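Local coordinates for protein MGS-M5 (Unidentified, PDB 4Q3N) that probably interconverts L-lactate and pyruvate with NAD as cofactor, as a member of the lactate/malate dehydrogenase family, at residues V14-A19 against L31-I36. Sequence-based numbering, arbitrary orientation. Where two conformers were deposited one is given.
Sequences VGMSYA and LVLLDI
Ala19 on the helix meets Leu31 on the strand methyl to methyl. Its CB bond points at the strand and, in the conformer described, brings CB to 3.8 Å from CD2 of Leu31. Leu31 reaches toward the helix with CG anti to its own backbone N (chi1 -177°). Its side chain was modelled in two positions, so this contact is less certain than the others. The same Ala19 CB lies more loosely against Leu33, 4.3 Å from its CD2.

CD1 of Leu33 makes the closer approach to Met16, one helical turn before Ala19, while CD2 sits near both Met16 SD and Ala19 CB. CD1 lies 4.0 Å from Met16 SD and 4.1 Å from Met16 CE. The Met16 side chain starts out along the flank of the helix. The bend at chi2 then brings SD toward the strand. The bend at chi3 turns CE back from the strand backbone, yet leaves it beside Leu33 CD1. Met16 and Leu33 cross at about a right angle.

Helix 13-25 and strand 30-34 run nearly antiparallel, at 168° and 10.6 Å between the axes of the short segments. They are the last two elements of a beta-alpha-beta unit that begins with strand 5-9, in the Rossmann-type NAD-binding domain. Gly15 belongs to a GxGxxG pattern, consistent with dinucleotide binding. Leu48 of helix 38-49 touches Met16, Ala19 and Leu31, and Tyr232 of the second subunit packs on Met16.

The touching atoms are methyl groups and a thioether, all on buried residues, and no hydrogen bond links the two segments. With no directional bond, the fit between helix and strand rests on shape and on burial of apolar surface.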
ATOM      1  N   VAL A  14      -8.199  12.843 -19.059  1.00 23.93           N
ATOM      2  CA  VAL A  14      -8.543  13.081 -17.630  1.00 23.48           C
ATOM      3  C   VAL A  14      -9.239  11.863 -17.006  1.00 22.71           C
ATOM      4  O   VAL A  14      -8.799  11.336 -15.974  1.00 23.65           O
ATOM      5  CB  VAL A  14      -9.428  14.354 -17.475  1.00 25.21           C
ATOM      6  CG1 VAL A  14      -9.945  14.471 -16.060  1.00 25.19           C
ATOM      7  CG2 VAL A  14      -8.624  15.636 -17.856  1.00 25.69           C
ATOM      8  N   GLY A  15     -10.276  11.362 -17.658  1.00 23.06           N
ATOM      9  CA  GLY A  15     -11.012  10.234 -17.084  1.00 20.92           C
ATOM     10  C   GLY A  15     -10.115   9.002 -16.977  1.00 21.50           C
ATOM     11  O   GLY A  15     -10.197   8.232 -15.993  1.00 20.84           O
ATOM     12  N   MET A  16      -9.259   8.794 -17.977  1.00 22.14           N
ATOM     13  CA  MET A  16      -8.498   7.548 -17.999  1.00 21.23           C
ATOM     14  C   MET A  16      -7.247   7.637 -17.073  1.00 20.14           C
ATOM     15  O   MET A  16      -6.822   6.631 -16.553  1.00 20.77           O
ATOM     16  CB  MET A  16      -8.078   7.154 -19.422  1.00 20.89           C
ATOM     17  CG  MET A  16      -9.293   6.690 -20.284  1.00 21.18           C
ATOM     18  SD  MET A  16     -10.216   5.357 -19.500  1.00 25.09           S
ATOM     19  CE  MET A  16      -8.933   4.114 -19.081  1.00 22.58           C
ATOM     20  N   SER A  17      -6.664   8.812 -16.915  1.00 19.86           N
ATOM     21  CA  SER A  17      -5.566   8.971 -15.959  1.00 20.52           C
ATOM     22  C   SER A  17      -6.116   8.719 -14.552  1.00 21.06           C
ATOM     23  O   SER A  17      -5.526   8.014 -13.736  1.00 21.36           O
ATOM     24  CB  SER A  17      -4.969  10.368 -16.091  1.00 20.33           C
ATOM     25  OG  SER A  17      -4.248  10.453 -17.320  1.00 23.86           O
ATOM     26  N   TYR A  18      -7.308   9.231 -14.308  1.00 20.96           N
ATOM     27  CA  TYR A  18      -8.008   8.946 -13.061  1.00 20.15           C
ATOM     28  C   TYR A  18      -8.231   7.424 -12.873  1.00 20.89           C
ATOM     29  O   TYR A  18      -7.857   6.839 -11.823  1.00 19.94           O
ATOM     30  CB  TYR A  18      -9.353   9.691 -13.060  1.00 20.23           C
ATOM     31  CG  TYR A  18     -10.330   9.235 -11.971  1.00 20.23           C
ATOM     32  CD1 TYR A  18      -9.972   9.232 -10.620  1.00 21.06           C
ATOM     33  CD2 TYR A  18     -11.613   8.840 -12.305  1.00 19.64           C
ATOM     34  CE1 TYR A  18     -10.911   8.825  -9.601  1.00 21.96           C
ATOM     35  CE2 TYR A  18     -12.571   8.460 -11.313  1.00 21.75           C
ATOM     36  CZ  TYR A  18     -12.203   8.467  -9.967  1.00 23.21           C
ATOM     37  OH  TYR A  18     -13.124   8.083  -9.011  1.00 24.97           O
ATOM     38  N   ALA A  19      -8.803   6.769 -13.877  1.00 20.75           N
ATOM     39  CA  ALA A  19      -9.037   5.339 -13.789  1.00 21.44           C
ATOM     40  C   ALA A  19      -7.710   4.563 -13.575  1.00 20.80           C
ATOM     41  O   ALA A  19      -7.646   3.688 -12.701  1.00 23.09           O
ATOM     42  CB  ALA A  19      -9.745   4.832 -15.029  1.00 19.24           C
ATOM     43  N   LEU A  31     -15.015  -0.717 -11.491  1.00 23.22           N
ATOM     44  CA  LEU A  31     -14.894   0.464 -12.326  0.50 22.03           C
ATOM     45  C   LEU A  31     -15.705   0.238 -13.603  1.00 22.90           C
ATOM     46  O   LEU A  31     -15.578  -0.832 -14.208  1.00 23.55           O
ATOM     47  CB  LEU A  31     -13.423   0.672 -12.647  0.50 21.35           C
ATOM     48  CG  LEU A  31     -12.900   1.841 -13.433  0.50 20.74           C
ATOM     49  CD1 LEU A  31     -13.319   3.080 -12.691  0.50 20.77           C
ATOM     50  CD2 LEU A  31     -11.368   1.731 -13.574  0.50 19.95           C
ATOM     51  N   VAL A  32     -16.514   1.216 -14.006  1.00 22.44           N
ATOM     52  CA  VAL A  32     -17.236   1.098 -15.275  1.00 23.59           C
ATOM     53  C   VAL A  32     -16.901   2.341 -16.090  1.00 24.40           C
ATOM     54  O   VAL A  32     -16.956   3.456 -15.564  1.00 23.43           O
ATOM     55  CB  VAL A  32     -18.739   0.981 -15.089  1.00 26.35           C
ATOM     56  CG1 VAL A  32     -19.435   0.884 -16.468  1.00 27.18           C
ATOM     57  CG2 VAL A  32     -19.118  -0.260 -14.196  1.00 24.55           C
ATOM     58  N   LEU A  33     -16.519   2.141 -17.347  1.00 22.33           N
ATOM     59  CA  LEU A  33     -16.123   3.227 -18.228  1.00 22.43           C
ATOM     60  C   LEU A  33     -17.230   3.490 -19.245  1.00 24.78           C
ATOM     61  O   LEU A  33     -17.692   2.547 -19.929  1.00 24.26           O
ATOM     62  CB  LEU A  33     -14.827   2.875 -18.975  1.00 22.73           C
ATOM     63  CG  LEU A  33     -13.671   2.431 -18.045  1.00 22.19           C
ATOM     64  CD1 LEU A  33     -12.478   2.092 -18.934  1.00 20.77           C
ATOM     65  CD2 LEU A  33     -13.267   3.541 -17.033  1.00 23.49           C
ATOM     66  N   LEU A  34     -17.664   4.744 -19.336  1.00 25.08           N
ATOM     67  CA  LEU A  34     -18.698   5.146 -20.305  1.00 27.04           C
ATOM     68  C   LEU A  34     -18.131   6.167 -21.273  1.00 28.28           C
ATOM     69  O   LEU A  34     -17.450   7.098 -20.862  1.00 27.26           O
ATOM     70  CB  LEU A  34     -19.910   5.769 -19.605  1.00 30.32           C
ATOM     71  CG  LEU A  34     -21.109   4.889 -19.277  1.00 34.14           C
ATOM     72  CD1 LEU A  34     -20.648   3.705 -18.441  1.00 34.59           C
ATOM     73  CD2 LEU A  34     -22.190   5.721 -18.525  1.00 34.57           C
ATOM     74  N   ASP A  35     -18.437   6.024 -22.542  1.00 27.65           N
ATOM     75  CA  ASP A  35     -18.017   7.024 -23.502  1.00 29.64           C
ATOM     76  C   ASP A  35     -18.995   6.997 -24.644  1.00 30.40           C
ATOM     77  O   ASP A  35     -19.516   5.938 -24.980  1.00 29.20           O
ATOM     78  CB  ASP A  35     -16.600   6.743 -24.015  1.00 30.84           C
ATOM     79  CG  ASP A  35     -15.994   7.942 -24.713  1.00 34.50           C
ATOM     80  OD1 ASP A  35     -16.282   8.145 -25.907  1.00 35.94           O
ATOM     81  OD2 ASP A  35     -15.241   8.688 -24.086  1.00 35.04           O
ATOM     82  N   ILE A  36     -19.249   8.142 -25.256  1.00 33.47           N
ATOM     83  CA  ILE A  36     -20.137   8.146 -26.424  1.00 37.59           C
ATOM     84  C   ILE A  36     -19.540   7.249 -27.515  1.00 36.72           C
ATOM     85  O   ILE A  36     -20.247   6.692 -28.335  1.00 36.21           O
ATOM     86  CB  ILE A  36     -20.375   9.584 -26.919  1.00 42.71           C
ATOM     87  CG1 ILE A  36     -21.253   9.561 -28.157  1.00 50.99           C
ATOM     88  CG2 ILE A  36     -19.070  10.284 -27.182  1.00 42.52           C
ATOM     89  CD1 ILE A  36     -22.583   8.799 -27.949  1.00 57.00           C
TER